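Local coordinates for protein EvpC (Edwardsiella tarda, PDB 3EAA) that probably forms hexameric rings that stack into the secreted inner tube of the type VI secretion system, at residues A[106-111]-A[127-132]; A[8-13]-A[79-84]; A[51-56]-A[155-160]; A[134-139]-A[147-152]; A[93-98]-A[138-143]. One frame throughout, in Å; residues are numbered along the deposited sequence.

Contact 1 (A[106-111]-A[127-132])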
# COMPACT_ATOMS: atom_id res chain seq x y z
N ALA A 106 8.90 15.70 26.91
CA ALA A 106 8.36 16.77 26.08
C ALA A 106 7.32 16.23 25.10
O ALA A 106 7.31 15.06 24.76
CB ALA A 106 9.49 17.45 25.31
N VAL A 107 6.43 17.09 24.63
CA VAL A 107 5.58 16.74 23.50
C VAL A 107 6.30 17.16 22.21
O VAL A 107 6.52 18.34 21.97
CB VAL A 107 4.20 17.43 23.56
CG1 VAL A 107 3.41 17.09 22.31
CG2 VAL A 107 3.44 17.02 24.81
N SER A 108 6.67 16.18 21.39
CA SER A 108 7.42 16.46 20.17
C SER A 108 6.48 16.72 19.00
O SER A 108 6.85 17.36 18.02
CB SER A 108 8.38 15.31 19.85
OG SER A 108 7.72 14.05 19.93
N SER A 109 5.27 16.21 19.11
CA SER A 109 4.27 16.46 18.10
C SER A 109 2.89 16.22 18.66
O SER A 109 2.68 15.37 19.54
CB SER A 109 4.48 15.58 16.87
OG SER A 109 3.78 14.36 17.00
N TYR A 110 1.95 16.99 18.16
CA TYR A 110 0.57 16.82 18.49
C TYR A 110 -0.14 16.84 17.16
O TYR A 110 0.10 17.72 16.33
CB TYR A 110 0.09 17.98 19.35
CG TYR A 110 -1.41 18.06 19.41
CD1 TYR A 110 -2.11 17.51 20.47
CD2 TYR A 110 -2.13 18.67 18.40
CE1 TYR A 110 -3.47 17.57 20.53
CE2 TYR A 110 -3.49 18.73 18.45
CZ TYR A 110 -4.16 18.18 19.52
OH TYR A 110 -5.53 18.24 19.58
N GLN A 111 -1.00 15.85 16.94
CA GLN A 111 -1.79 15.83 15.72
C GLN A 111 -3.25 15.73 16.08
O GLN A 111 -3.61 15.16 17.11
CB GLN A 111 -1.40 14.66 14.81
CG GLN A 111 -0.05 14.80 14.13
CD GLN A 111 -0.12 15.63 12.86
OE1 GLN A 111 -1.11 15.58 12.13
NE2 GLN A 111 0.94 16.39 12.59
N ASP A 127 3.14 12.42 20.26
CA ASP A 127 4.47 11.86 20.40
C ASP A 127 5.21 12.52 21.56
O ASP A 127 5.37 13.73 21.61
CB ASP A 127 5.26 11.99 19.10
CG ASP A 127 4.85 10.94 18.06
OD1 ASP A 127 3.81 10.28 18.26
OD2 ASP A 127 5.59 10.76 17.06
N PHE A 128 5.63 11.68 22.50
CA PHE A 128 6.30 12.12 23.70
C PHE A 128 7.79 11.80 23.67
O PHE A 128 8.18 10.64 23.77
CB PHE A 128 5.68 11.44 24.90
CG PHE A 128 4.34 11.98 25.28
CD1 PHE A 128 3.20 11.24 25.05
CD2 PHE A 128 4.22 13.21 25.89
CE1 PHE A 128 1.97 11.73 25.41
CE2 PHE A 128 2.99 13.70 26.25
CZ PHE A 128 1.86 12.96 26.01
N ALA A 129 8.61 12.83 23.50
CA ALA A 129 10.05 12.68 23.62
C ALA A 129 10.48 12.73 25.10
O ALA A 129 9.81 13.36 25.91
CB ALA A 129 10.76 13.74 22.82
N TYR A 130 11.58 12.06 25.43
CA TYR A 130 11.99 11.92 26.84
C TYR A 130 13.51 11.77 27.03
O TYR A 130 14.28 11.82 26.08
CB TYR A 130 11.24 10.76 27.51
CG TYR A 130 11.32 9.43 26.76
CD1 TYR A 130 10.67 9.25 25.54
CD2 TYR A 130 12.03 8.36 27.29
CE1 TYR A 130 10.74 8.04 24.88
CE2 TYR A 130 12.10 7.15 26.63
CZ TYR A 130 11.45 7.00 25.43
OH TYR A 130 11.53 5.79 24.78
N LYS A 131 13.93 11.59 28.28
CA LYS A 131 15.34 11.38 28.58
C LYS A 131 15.58 10.03 29.23
O LYS A 131 16.57 9.36 28.94
CB LYS A 131 15.88 12.48 29.51
CG LYS A 131 16.20 13.79 28.81
CD LYS A 131 17.30 13.61 27.78
CE LYS A 131 17.75 14.96 27.25
NZ LYS A 131 18.74 14.83 26.15
N GLU A 132 14.66 9.62 30.11
CA GLU A 132 14.84 8.39 30.88
C GLU A 132 13.51 7.66 31.06
O GLU A 132 12.45 8.22 30.83
CB GLU A 132 15.47 8.71 32.23
CG GLU A 132 16.87 9.32 32.14
CD GLU A 132 17.43 9.71 33.49
OE1 GLU A 132 16.65 10.14 34.37
OE2 GLU A 132 18.66 9.59 33.68
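The Phe128 ring is the flat group of this contact, and two neighbours on the partner strand meet it obliquely: Val107 CG2 lies 3.6 Å from Phe128 CE2, and Ala106 O sits 3.8 Å from Phe128 CD2. The Val107 and Phe128 side chains leave the same face of the sheet and lie side by side, pointing the same way. Val107 holds CG2 anti to its carbonyl carbon, with CG1 anti to the backbone N (chi1 177°), and it is CG2 that reaches the ring; Val107 also packs on Ala73 of helix 67-76. The backbone evidence is a ladder of unequal bonds. Ala106 N donates to Ala129 O at 2.7 Å and 170°, whereas the return bond from Ala129 N is weak. Next, Ser108 N donates to Asp127 O over 2.8 Å, and Ser108 OG adds a weak bond to that same oxygen, so one carbonyl takes two donors from a single serine. Asp127 N then donates to Ser109 O at 3.1 Å. Asp127 thus faces two residues, while its carboxylate turns to a salt bridge with Arg58. Beyond the ladder, Tyr110 and Gln111 pair with a strand of the second subunit, carrying the sheet across the interface. The slip of one residue between Val107 and Ser109 defines a classic beta bulge, here within an antiparallel hairpin of the Hcp beta barrel.

Contact 2 (A[8-13]-A[79-84])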
# COMPACT_ATOMS: atom_id res chain seq x y z
N LYS A 8 -0.19 9.73 32.97
CA LYS A 8 -0.15 10.90 33.85
C LYS A 8 0.97 11.90 33.55
O LYS A 8 2.12 11.52 33.32
CB LYS A 8 -0.04 10.47 35.31
CG LYS A 8 0.43 11.59 36.22
CD LYS A 8 0.37 11.15 37.68
CE LYS A 8 0.44 12.36 38.61
NZ LYS A 8 -0.13 12.06 39.96
N LEU A 9 0.60 13.18 33.56
CA LEU A 9 1.51 14.30 33.33
C LEU A 9 1.44 15.26 34.49
O LEU A 9 0.37 15.50 35.05
CB LEU A 9 1.12 15.06 32.07
CG LEU A 9 1.67 14.67 30.71
CD1 LEU A 9 0.70 15.16 29.64
CD2 LEU A 9 3.05 15.26 30.48
N ASP A 10 2.59 15.83 34.85
CA ASP A 10 2.68 16.74 35.98
C ASP A 10 1.92 18.04 35.73
O ASP A 10 2.26 18.79 34.82
CB ASP A 10 4.14 17.02 36.31
CG ASP A 10 4.85 15.79 36.81
OD1 ASP A 10 4.26 15.07 37.64
OD2 ASP A 10 6.00 15.53 36.37
N LYS A 11 0.91 18.27 36.55
CA LYS A 11 0.04 19.45 36.44
C LYS A 11 -0.65 19.52 35.07
O LYS A 11 -0.58 20.54 34.39
CB LYS A 11 0.81 20.75 36.73
CG LYS A 11 0.92 21.11 38.23
CD LYS A 11 1.60 22.47 38.49
CE LYS A 11 3.11 22.40 38.28
NZ LYS A 11 3.77 23.74 38.28
N VAL A 12 -1.31 18.43 34.69
CA VAL A 12 -2.00 18.34 33.40
C VAL A 12 -3.21 17.40 33.50
O VAL A 12 -3.17 16.26 33.04
CB VAL A 12 -1.08 17.85 32.26
CG1 VAL A 12 -1.85 17.76 30.95
CG2 VAL A 12 0.12 18.77 32.10
N ASP A 13 -4.28 17.89 34.10
CA ASP A 13 -5.45 17.05 34.36
C ASP A 13 -6.10 16.52 33.09
O ASP A 13 -6.57 17.28 32.25
CB ASP A 13 -6.50 17.82 35.17
CG ASP A 13 -5.96 18.36 36.46
OD1 ASP A 13 -5.23 17.63 37.15
OD2 ASP A 13 -6.25 19.53 36.79
N ASN A 79 8.69 21.51 29.01
CA ASN A 79 9.35 20.42 29.74
C ASN A 79 8.55 19.90 30.93
O ASN A 79 8.19 20.67 31.83
CB ASN A 79 10.73 20.84 30.23
CG ASN A 79 11.73 20.97 29.11
OD1 ASN A 79 11.35 21.24 27.97
ND2 ASN A 79 13.01 20.78 29.41
N PHE A 80 8.30 18.60 30.93
CA PHE A 80 7.69 17.93 32.08
C PHE A 80 8.71 17.04 32.79
O PHE A 80 9.62 16.51 32.18
CB PHE A 80 6.48 17.11 31.66
CG PHE A 80 5.46 17.89 30.91
CD1 PHE A 80 5.64 18.19 29.58
CD2 PHE A 80 4.30 18.32 31.54
CE1 PHE A 80 4.69 18.90 28.89
CE2 PHE A 80 3.36 19.04 30.85
CZ PHE A 80 3.55 19.32 29.53
N PRO A 81 8.55 16.91 34.11
CA PRO A 81 9.53 16.12 34.86
C PRO A 81 9.28 14.65 34.65
O PRO A 81 10.20 13.84 34.66
CB PRO A 81 9.19 16.47 36.31
CG PRO A 81 8.26 17.66 36.25
CD PRO A 81 7.54 17.52 34.97
N THR A 82 8.01 14.30 34.48
CA THR A 82 7.61 12.92 34.63
C THR A 82 6.33 12.56 33.91
O THR A 82 5.29 13.20 34.10
CB THR A 82 7.42 12.60 36.12
OG1 THR A 82 8.70 12.59 36.76
CG2 THR A 82 6.74 11.25 36.30
N LEU A 83 6.42 11.53 33.09
CA LEU A 83 5.26 10.93 32.46
C LEU A 83 5.15 9.47 32.91
O LEU A 83 6.09 8.71 32.76
CB LEU A 83 5.39 11.00 30.95
CG LEU A 83 4.23 10.36 30.21
CD1 LEU A 83 3.04 11.31 30.23
CD2 LEU A 83 4.61 10.00 28.80
N GLU A 84 4.01 9.11 33.47
CA GLU A 84 3.77 7.76 33.92
C GLU A 84 2.76 7.06 33.03
O GLU A 84 1.61 7.47 32.95
CB GLU A 84 3.24 7.74 35.35
CG GLU A 84 4.26 8.11 36.41
CD GLU A 84 3.60 8.52 37.73
OE1 GLU A 84 2.83 7.72 38.30
OE2 GLU A 84 3.86 9.65 38.18
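Leu9 and Phe80 make the close-packed part of this contact. Leu9 CD2 stands over one face of the ring, 3.7 Å from its centroid and 19° off the normal, which meets the criteria for a CH-pi contact. Val12 approaches at about a right angle to the Phe80 side chain and sets CG2 at the ring edge, 3.5 Å from Phe80 CE2, while Asp10 O lies in the ring plane at the same rim. Leu83 extends the apolar layer: its CG is anti to the backbone N (chi1 178°), and its CD1 reaches to 3.7 Å from Leu9 CG. Helix 67-76 borders this side, with Leu70 against Leu9 and Ala73 against Phe80. The partly exposed face is looser. There Lys8 and Glu84 run side by side in the same direction, but Lys8 NZ remains 5.0 Å from Glu84 OE2, so the opposite charges are near without touching. Their backbones are more firmly joined, Lys8 N donating to Glu84 O at 2.9 Å and Glu84 N to Lys8 O at 3.1 Å. Such a reciprocal couple identifies an antiparallel hydrogen-bonded pair, here linking strands 4-9 and 80-88 within the larger sheet of the Hcp beta barrel.

Contact 3 (A[51-56]-A[155-160])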
# COMPACT_ATOMS: atom_id res chain seq x y z
N LYS A 51 25.61 1.24 19.79
CA LYS A 51 24.97 2.18 20.62
C LYS A 51 23.61 1.75 20.87
O LYS A 51 23.03 1.09 20.11
CB LYS A 51 24.87 3.44 19.84
CG LYS A 51 25.30 4.60 20.48
CD LYS A 51 24.16 5.38 20.77
CE LYS A 51 24.08 5.70 22.15
NZ LYS A 51 22.73 6.02 22.46
N ALA A 52 23.07 2.24 21.95
CA ALA A 52 21.73 2.02 22.38
C ALA A 52 20.71 2.97 21.92
O ALA A 52 20.89 4.13 22.00
CB ALA A 52 21.71 2.03 23.78
N MSE A 53 19.58 2.49 21.48
CA MSE A 53 18.57 3.43 21.28
C MSE A 53 17.17 3.20 21.44
O MSE A 53 16.70 2.15 21.25
CB MSE A 53 18.84 4.27 20.11
CG MSE A 53 18.11 5.57 20.16
SE MSE A 53 19.42 7.43 19.84
CE MSE A 53 17.34 7.64 20.77
N MSE A 54 16.49 4.29 21.74
CA MSE A 54 15.11 4.33 22.12
C MSE A 54 14.23 5.20 21.28
O MSE A 54 14.64 6.16 20.72
CB MSE A 54 14.98 4.62 23.60
CG MSE A 54 15.97 3.99 24.40
SE MSE A 54 16.04 4.96 26.46
CE MSE A 54 14.69 3.19 26.11
N SER A 55 12.97 4.83 21.23
CA SER A 55 11.97 5.54 20.46
C SER A 55 11.00 6.43 21.17
O SER A 55 10.82 6.31 22.32
CB SER A 55 11.23 4.62 19.51
OG SER A 55 10.04 4.18 20.02
N VAL A 56 10.40 7.36 20.48
CA VAL A 56 9.38 8.16 21.12
C VAL A 56 8.24 7.24 21.50
O VAL A 56 8.14 6.12 20.99
CB VAL A 56 8.89 9.26 20.17
CG1 VAL A 56 7.94 10.18 20.89
CG2 VAL A 56 10.07 10.04 19.63
N TRP A 155 16.58 2.72 31.66
CA TRP A 155 17.75 3.23 30.97
C TRP A 155 17.71 4.74 30.83
O TRP A 155 16.64 5.35 30.90
CB TRP A 155 17.85 2.55 29.61
CG TRP A 155 19.02 2.94 28.79
CD1 TRP A 155 19.12 4.03 27.98
CD2 TRP A 155 20.25 2.22 28.65
NE1 TRP A 155 20.35 4.05 27.36
CE2 TRP A 155 21.06 2.95 27.76
CE3 TRP A 155 20.75 1.04 29.21
CZ2 TRP A 155 22.34 2.54 27.41
CZ3 TRP A 155 22.02 0.63 28.86
CH2 TRP A 155 22.81 1.38 27.97
N SER A 156 18.88 5.35 30.66
CA SER A 156 19.00 6.80 30.53
C SER A 156 19.84 7.22 29.35
O SER A 156 20.95 6.74 29.17
CB SER A 156 19.63 7.40 31.78
OG SER A 156 20.03 8.74 31.54
N LEU A 157 19.31 8.14 28.56
CA LEU A 157 20.01 8.68 27.40
C LEU A 157 20.95 9.81 27.78
O LEU A 157 21.65 10.35 26.92
CB LEU A 157 19.00 9.17 26.36
CG LEU A 157 18.13 8.07 25.76
CD1 LEU A 157 16.99 8.66 24.94
CD2 LEU A 157 18.97 7.10 24.93
N ILE A 158 20.98 10.18 29.05
CA ILE A 158 21.93 11.19 29.50
C ILE A 158 23.24 10.52 29.93
O ILE A 158 24.31 11.12 29.85
CB ILE A 158 21.38 12.04 30.67
CG1 ILE A 158 19.86 12.09 30.66
CG2 ILE A 158 21.94 13.45 30.59
CD1 ILE A 158 19.29 13.06 31.68
N THR A 159 23.15 9.27 30.37
CA THR A 159 24.31 8.55 30.87
C THR A 159 24.71 7.41 29.94
O THR A 159 25.88 7.01 29.87
CB THR A 159 24.03 7.98 32.27
OG1 THR A 159 23.43 8.98 33.09
CG2 THR A 159 25.31 7.52 32.92
N ASN A 160 23.73 6.90 29.20
CA ASN A 160 23.91 5.67 28.44
C ASN A 160 24.32 4.58 29.41
O ASN A 160 25.28 3.85 29.17
CB ASN A 160 24.97 5.84 27.36
CG ASN A 160 24.74 7.09 26.53
OD1 ASN A 160 23.64 7.34 26.03
ND2 ASN A 160 25.80 7.89 26.37
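Met54 and Trp155 meet through a short series of torsions: chi1 sets Trp155 CG anti to its backbone N (-179°) and Met54 CG anti to its carbonyl carbon, and chi2 of Met54, near 163°, carries SE of this selenomethionine on in an extended course to 3.6 Å from Trp155 CD1. Measured to the centroid of the five-membered ring, Met54 SE is 4.6 Å away and 66° off the normal, an oblique Met-aromatic contact. The same atom touches the branch point of Leu157, with SE to Leu157 CG at 3.8 Å, so a single heavy atom bridges two apolar side chains of the partner segment. At the other end of the indole, Ala52 CB rests 3.7 Å from Trp155 CZ2. No hydrogen bond crosses between the segments, and adhesion is therefore chiefly apolar. Val75 of the third subunit packs against both Met54 and Trp155, which places this cluster at a subunit boundary. The chain beyond Trp155 is shaped by its own bonds: Asn160 N donates to Ser156 O at 2.8 Å, and Ser156 OG receives Ile158 N at 3.0 Å while also bonding to Glu132 OE2. Acceptance by a serine hydroxyl from the amide two residues on marks an ST turn, here directly after strand 154-156, with Leu157 inside it.

Contact 4 (A[134-139]-A[147-152])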
# COMPACT_ATOMS: atom_id res chain seq x y z
N THR A 134 11.51 3.58 32.62
CA THR A 134 11.54 2.33 33.37
C THR A 134 10.40 1.39 32.99
O THR A 134 9.29 1.83 32.76
CB THR A 134 11.45 2.63 34.87
OG1 THR A 134 12.51 3.51 35.24
CG2 THR A 134 11.55 1.35 35.67
N TRP A 135 10.67 0.08 32.93
CA TRP A 135 9.64 -0.86 32.48
C TRP A 135 8.63 -1.29 33.56
O TRP A 135 7.48 -0.86 33.52
CB TRP A 135 10.21 -2.12 31.83
CG TRP A 135 11.59 -2.03 31.28
CD1 TRP A 135 12.60 -2.92 31.49
CD2 TRP A 135 12.13 -1.01 30.43
NE1 TRP A 135 13.73 -2.52 30.83
CE2 TRP A 135 13.47 -1.36 30.17
CE3 TRP A 135 11.60 0.14 29.86
CZ2 TRP A 135 14.30 -0.58 29.37
CZ3 TRP A 135 12.43 0.92 29.06
CH2 TRP A 135 13.76 0.55 28.82
N GLU A 136 9.05 -2.15 34.47
CA GLU A 136 8.15 -2.70 35.50
C GLU A 136 6.95 -3.46 34.92
O GLU A 136 6.09 -2.89 34.25
CB GLU A 136 7.62 -1.61 36.43
CG GLU A 136 8.67 -0.90 37.25
CD GLU A 136 8.03 -0.05 38.33
OE1 GLU A 136 6.85 -0.28 38.64
OE2 GLU A 136 8.72 0.84 38.89
N TYR A 137 6.90 -4.75 35.23
CA TYR A 137 5.81 -5.61 34.83
C TYR A 137 5.33 -6.41 36.04
O TYR A 137 6.10 -6.68 36.96
CB TYR A 137 6.30 -6.58 33.76
CG TYR A 137 5.33 -7.70 33.42
CD1 TYR A 137 4.33 -7.50 32.47
CD2 TYR A 137 5.41 -8.95 34.02
CE1 TYR A 137 3.44 -8.49 32.14
CE2 TYR A 137 4.52 -9.96 33.70
CZ TYR A 137 3.54 -9.73 32.75
OH TYR A 137 2.63 -10.71 32.40
N VAL A 138 4.06 -6.81 36.03
CA VAL A 138 3.51 -7.63 37.09
C VAL A 138 2.64 -8.74 36.51
O VAL A 138 1.67 -8.45 35.81
CB VAL A 138 2.66 -6.79 38.06
CG1 VAL A 138 1.92 -7.68 39.03
CG2 VAL A 138 3.52 -5.79 38.81
N PRO A 139 3.00 -10.01 36.78
CA PRO A 139 2.20 -11.19 36.43
C PRO A 139 0.86 -11.20 37.14
O PRO A 139 0.62 -10.38 38.03
CB PRO A 139 3.06 -12.34 36.95
CG PRO A 139 3.96 -11.70 37.95
CD PRO A 139 4.29 -10.40 37.34
N GLY A 147 0.68 -11.23 41.19
CA GLY A 147 1.84 -11.98 41.63
C GLY A 147 2.98 -11.01 41.91
O GLY A 147 2.77 -9.80 41.93
N GLY A 148 4.18 -11.53 42.12
CA GLY A 148 5.32 -10.68 42.39
C GLY A 148 5.63 -9.74 41.24
O GLY A 148 5.42 -10.07 40.08
N LYS A 149 6.13 -8.56 41.56
CA LYS A 149 6.51 -7.59 40.54
C LYS A 149 7.88 -7.90 39.94
O LYS A 149 8.80 -8.28 40.66
CB LYS A 149 6.49 -6.16 41.08
CG LYS A 149 6.76 -5.12 40.02
CD LYS A 149 6.80 -3.71 40.60
CE LYS A 149 5.40 -3.14 40.82
NZ LYS A 149 5.48 -1.71 41.22
N ILE A 150 8.01 -7.71 38.63
CA ILE A 150 9.24 -8.07 37.94
C ILE A 150 10.22 -6.91 37.82
O ILE A 150 10.03 -6.00 37.01
CB ILE A 150 8.98 -8.68 36.56
CG1 ILE A 150 8.06 -9.90 36.68
CG2 ILE A 150 10.30 -9.08 35.89
CD1 ILE A 150 8.41 -10.83 37.83
N GLY A 151 11.27 -6.99 38.64
CA GLY A 151 12.31 -5.97 38.81
C GLY A 151 12.23 -4.78 37.85
O GLY A 151 12.54 -4.90 36.67
N PRO A 152 11.80 -3.62 38.38
CA PRO A 152 11.80 -2.33 37.69
C PRO A 152 13.16 -2.00 37.11
O PRO A 152 14.11 -1.69 37.84
CB PRO A 152 11.47 -1.34 38.81
CG PRO A 152 11.73 -2.14 40.11
CD PRO A 152 11.27 -3.50 39.75
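Tyr137 and Ile150 face each other where segments 134-139 and 147-152 run almost antiparallel, their end-to-end directions 168° apart, and Ile150 N donates to Tyr137 O at 2.7 Å, nearly along the C=O axis. A second, more bent bond joins Gly147 N to Pro139 O at 3.3 Å, the donor lying well above the carbonyl plane. Ile150 CG1 comes in at the edge of the Tyr137 ring, 3.9 Å from Tyr137 CD2, and is equally far from Pro139 CD, so one methylene touches both the ring edge and the proline. These are the two limbs of the excursion that connects strands 132-134 and 154-156, a hairpin-like connection without regular strand pairing. Lys149 passes Val138, with Lys149 CG 3.5 Å from Val138 CG2. In Lys149, CG is anti to the backbone N (chi1 -175°), and the chain bends farther out, at chi3. Lys149 NZ forms a salt bridge to Glu136 OE1 at 3.3 Å, arriving from above the carboxylate plane (45° out of it); Glu136 OE2 has a long, weak ion pair with Lys101. Glu136 CG packs against Pro152 CB. Facing the third subunit, Tyr137 packs on its Asp64 and Ile150 on its Cys65.

Contact 5 (A[93-98]-A[138-143])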
# COMPACT_ATOMS: atom_id res chain seq x y z
N ASP A 93 -8.00 -7.47 39.58
CA ASP A 93 -8.10 -6.40 40.55
C ASP A 93 -7.79 -5.04 39.95
O ASP A 93 -7.32 -4.14 40.63
N LYS A 94 -8.06 -4.90 38.66
CA LYS A 94 -7.82 -3.63 37.97
C LYS A 94 -6.44 -3.04 38.28
O LYS A 94 -6.25 -1.82 38.24
CB LYS A 94 -8.92 -2.61 38.32
N PHE A 95 -5.48 -3.91 38.58
CA PHE A 95 -4.13 -3.43 38.87
C PHE A 95 -3.29 -3.26 37.60
O PHE A 95 -3.62 -3.78 36.54
CB PHE A 95 -3.42 -4.37 39.84
CG PHE A 95 -3.13 -5.72 39.27
CD1 PHE A 95 -1.91 -5.98 38.70
CD2 PHE A 95 -4.09 -6.72 39.29
CE1 PHE A 95 -1.64 -7.21 38.16
CE2 PHE A 95 -3.82 -7.95 38.76
CZ PHE A 95 -2.59 -8.20 38.20
N ALA A 96 -2.20 -2.52 37.73
CA ALA A 96 -1.35 -2.22 36.60
C ALA A 96 -0.29 -3.29 36.41
O ALA A 96 0.64 -3.40 37.20
CB ALA A 96 -0.71 -0.86 36.77
N PHE A 97 -0.43 -4.08 35.36
CA PHE A 97 0.49 -5.18 35.13
C PHE A 97 1.69 -4.68 34.36
O PHE A 97 2.59 -5.44 34.03
CB PHE A 97 -0.20 -6.30 34.37
CG PHE A 97 -0.85 -5.86 33.10
CD1 PHE A 97 -0.18 -5.96 31.91
CD2 PHE A 97 -2.12 -5.33 33.11
CE1 PHE A 97 -0.77 -5.55 30.73
CE2 PHE A 97 -2.72 -4.91 31.93
CZ PHE A 97 -2.04 -5.02 30.75
N CYS A 98 1.70 -3.39 34.09
CA CYS A 98 2.82 -2.79 33.39
C CYS A 98 2.91 -1.32 33.72
O CYS A 98 1.99 -0.56 33.42
CB CYS A 98 2.68 -2.96 31.89
SG CYS A 98 4.08 -2.29 31.00
N VAL A 138 4.06 -6.81 36.03
CA VAL A 138 3.51 -7.63 37.09
C VAL A 138 2.64 -8.74 36.51
O VAL A 138 1.67 -8.45 35.81
CB VAL A 138 2.66 -6.79 38.06
CG1 VAL A 138 1.92 -7.68 39.03
CG2 VAL A 138 3.52 -5.79 38.81
N PRO A 139 3.00 -10.01 36.78
CA PRO A 139 2.20 -11.19 36.43
C PRO A 139 0.86 -11.20 37.14
O PRO A 139 0.62 -10.38 38.03
CB PRO A 139 3.06 -12.34 36.95
CG PRO A 139 3.96 -11.70 37.95
CD PRO A 139 4.29 -10.40 37.34
N GLN A 140 -0.02 -12.14 36.77
CA GLN A 140 -1.33 -12.26 37.40
C GLN A 140 -1.65 -13.72 37.69
O GLN A 140 -1.52 -14.58 36.82
CB GLN A 140 -2.41 -11.64 36.50
CG GLN A 140 -3.77 -11.42 37.17
CD GLN A 140 -4.81 -10.80 36.23
OE1 GLN A 140 -5.67 -10.03 36.66
NE2 GLN A 140 -4.72 -11.14 34.95
N ASP A 141 -2.05 -14.00 38.93
CA ASP A 141 -2.43 -15.35 39.34
C ASP A 141 -3.72 -15.77 38.64
O ASP A 141 -4.73 -15.08 38.72
CB ASP A 141 -2.60 -15.43 40.86
N GLN A 142 -3.68 -16.91 37.95
CA GLN A 142 -4.87 -17.48 37.36
C GLN A 142 -6.03 -17.47 38.34
O GLN A 142 -7.19 -17.51 37.94
N ASN A 143 -5.71 -17.40 39.63
CA ASN A 143 -6.71 -17.31 40.67
C ASN A 143 -7.25 -15.90 40.79
O ASN A 143 -7.84 -15.53 41.80
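Phe95 and Val138 anchor a small surface contact, mainly apolar and secured by one backbone bond, in which the entry to strand 96-102 meets the loop that follows strand 132-134. The bond runs from Val138 N to Phe97 O and is 2.8 Å long; its donor stands above the carbonyl plane, 50° out of it, at the point where the chain turns a corner. Phe95 points CB toward the loop, and chi1 of 67° sets CG between the backbone N and the carbonyl carbon. Phe95 CE1 comes within 3.7 Å of Val138 CG1. Strands 96-102 and 132-134 are antiparallel neighbours in the larger sheet of the Hcp barrel, and the backbone pairs Glu136 with Ile99 and Val138 with Phe97 carry that pairing beyond the strand into the loop, one number rising by two as the other falls by two. Farther along, Gln140 passes the CZ and CE2 corner of the Phe95 ring. Gln140 CB lies at the ring edge in its plane, Gln140 CG is 3.6 Å from Phe95 CZ, and Gln140 OE1 is 3.5 Å from Phe95 CE2, the amide plane being turned 80° from the ring. Ala146 also touches Phe95. Phe97 behaves differently: its CB is 3.2 Å from Val138 O, but the ring leads away from the loop, packing on Ile87 and Thr89 and on Pro122 of the third subunit.

How the contacts relate
Contact 2 closes before contact 5 opens; contact 1 is nested within contact 5, contact 4 follows contact 1, and contact 3 encloses contacts 1, 4 and 5 while crossing contact 2. Contacts 4 and 5 share Val138 and Pro139, their centres about 10 Å apart, whereas the centres of contacts 1 and 5 are about 29 Å apart, on opposite sides of the chain's centre. Contact 1 touches contact 2 through Phe128 and Leu83, and contact 3 through Tyr130 and Ser55. Contacts 2, 3 and 5 all reach the seven-stranded sheet; contacts 1 and 3 both reach the four-stranded one. Contacts 1 and 3 meet the second subunit, and contacts 3, 4 and 5 the third, consistent with assembly into a ring.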